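PDB 3G64: putative enoyl-CoA hydratase from Streptomyces coelicolor A3, which probably acts on acyl-CoA thioesters, as a member of the enoyl-CoA hydratase/isomerase (crotonase) family, perhaps hydrating enoyl-CoA. Local coordinates for the interface of chains A and B. Residues are numbered along the deposited sequence; one frame, centred on the assembly and turned at random. Chains: chain A/B, Putative enoyl-CoA hydratase.

The interface of chains A and B. Residues chain A 223, 226-227, 250, 253; chain B 151, 155-157, 179-180.
A:Gln250 and A:Thr227, on the helices 239-253 and 221-234, reach from two directions to the loop segment B:Leu155 to B:Gly157, and together they illustrate how side-chain amides and hydroxyls can read a partner's backbone. The A:Gln250 chain bends at its second torsion (chi2 -52°), turning its terminal amide back toward B:Ser156. The amide oxygen OE1 takes the backbone N of B:Ser156 at 3.0 Å, in the plane of the amide and on a lone pair. A second donor, the B:Ser156 hydroxyl OG, lies 3.2 Å from the same OE1 but well above that plane, so the oxygen is gripped from two directions. On the other branch, NE2 makes a weak, bent bond to the B:Ser156 carbonyl O; the two donors at OE1, helped by this weak bond, probably set which way round the amide lies. B:Leu155 passes obliquely beside it, its CB 3.6 Å from A:Gln250 NE2, while its CD2 branch packs on CB of A:Leu253. The CD1 methyl of A:Leu253 points at the B:Ser156 backbone and CB, adding an apolar flank to the polar grip.

A:Thr227 works at the other end of the segment. Its methyl CG2, anti to the backbone N, is directed to CG of selenomethionine B:Met180 at 3.7 Å, with B:Leu179 touching more loosely. The hydroxyl OG1 lies beside its own backbone N (chi1 -63°), where it can donate back to the carbonyl O of A:Ala223 one helical turn earlier; this intrahelical bond would spend the hydroxyl hydrogen and leave the oxygen to accept from chain B. The CB of A:Ala223 abuts the carbonyl O of B:Leu155. Three copies form the deposited assembly, and crotonase-family enzymes commonly build trimers, so the contact may belong to a biological oligomer. The backbone N of B:Gly157 meets A:Thr227 OG1 at 2.8 Å, nearly straight at 170°.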
# COMPACT_ATOMS: atom_id res chain seq x y z
N ALA A 223 -14.18 -11.92 17.21
CA ALA A 223 -13.87 -10.57 16.74
C ALA A 223 -12.43 -10.43 16.19
O ALA A 223 -12.24 -9.82 15.12
CB ALA A 223 -14.12 -9.53 17.84
N GLN A 226 -12.04 -12.62 12.81
CA GLN A 226 -12.70 -11.93 11.72
C GLN A 226 -11.99 -10.63 11.33
O GLN A 226 -12.07 -10.22 10.18
CB GLN A 226 -14.18 -11.68 12.01
CG GLN A 226 -15.03 -12.96 11.92
CD GLN A 226 -14.83 -13.71 10.59
OE1 GLN A 226 -14.06 -14.65 10.51
NE2 GLN A 226 -15.52 -13.26 9.54
N THR A 227 -11.33 -9.97 12.26
CA THR A 227 -10.54 -8.79 11.90
C THR A 227 -9.43 -9.20 10.92
O THR A 227 -9.18 -8.53 9.90
CB THR A 227 -9.90 -8.11 13.15
OG1 THR A 227 -10.93 -7.63 14.03
CG2 THR A 227 -9.01 -6.93 12.73
N GLN A 250 -20.12 -7.78 10.43
CA GLN A 250 -20.47 -6.98 11.60
C GLN A 250 -21.88 -7.36 12.06
O GLN A 250 -22.11 -7.57 13.24
CB GLN A 250 -20.38 -5.48 11.31
CG GLN A 250 -18.98 -4.90 11.13
CD GLN A 250 -17.99 -5.24 12.27
OE1 GLN A 250 -17.70 -6.41 12.54
NE2 GLN A 250 -17.43 -4.21 12.89
N LEU A 253 -21.66 -10.54 13.90
CA LEU A 253 -21.00 -10.46 15.19
C LEU A 253 -21.93 -9.76 16.21
O LEU A 253 -21.85 -10.00 17.42
CB LEU A 253 -19.65 -9.74 15.09
CG LEU A 253 -18.52 -10.53 14.36
CD1 LEU A 253 -17.24 -9.73 14.26
CD2 LEU A 253 -18.26 -11.80 15.07
N THR B 151 -12.85 -3.94 18.16
CA THR B 151 -12.68 -5.20 18.87
C THR B 151 -12.93 -5.00 20.37
O THR B 151 -13.20 -5.96 21.09
CB THR B 151 -11.29 -5.85 18.64
OG1 THR B 151 -10.25 -4.93 18.98
CG2 THR B 151 -11.12 -6.28 17.16
N LEU B 155 -16.74 -6.51 18.20
CA LEU B 155 -16.97 -6.53 16.75
C LEU B 155 -15.61 -6.60 16.01
O LEU B 155 -14.57 -6.45 16.63
CB LEU B 155 -17.74 -5.28 16.32
CG LEU B 155 -19.17 -5.12 16.86
CD1 LEU B 155 -19.83 -3.91 16.24
CD2 LEU B 155 -20.01 -6.37 16.60
N SER B 156 -15.59 -6.84 14.69
CA SER B 156 -14.27 -6.92 14.07
C SER B 156 -13.82 -5.53 13.64
O SER B 156 -14.65 -4.64 13.46
CB SER B 156 -14.27 -7.87 12.87
OG SER B 156 -14.69 -7.16 11.73
N GLY B 157 -12.50 -5.35 13.45
CA GLY B 157 -11.93 -4.13 12.88
C GLY B 157 -12.26 -3.85 11.41
O GLY B 157 -11.92 -2.80 10.88
N LEU B 179 -6.03 -2.10 14.12
CA LEU B 179 -7.41 -2.58 14.06
C LEU B 179 -7.60 -3.74 15.01
O LEU B 179 -8.68 -3.97 15.50
CB LEU B 179 -7.81 -3.02 12.63
CG LEU B 179 -7.98 -1.91 11.58
CD1 LEU B 179 -8.34 -2.47 10.23
CD2 LEU B 179 -9.03 -0.95 12.03
N MSE B 180 -6.55 -4.50 15.26
CA MSE B 180 -6.76 -5.62 16.16
C MSE B 180 -6.72 -5.33 17.65
O MSE B 180 -7.52 -5.90 18.41
CB MSE B 180 -5.89 -6.80 15.85
CG MSE B 180 -6.81 -7.92 15.50
SE MSE B 180 -5.91 -9.54 15.74
CE MSE B 180 -5.16 -9.55 13.94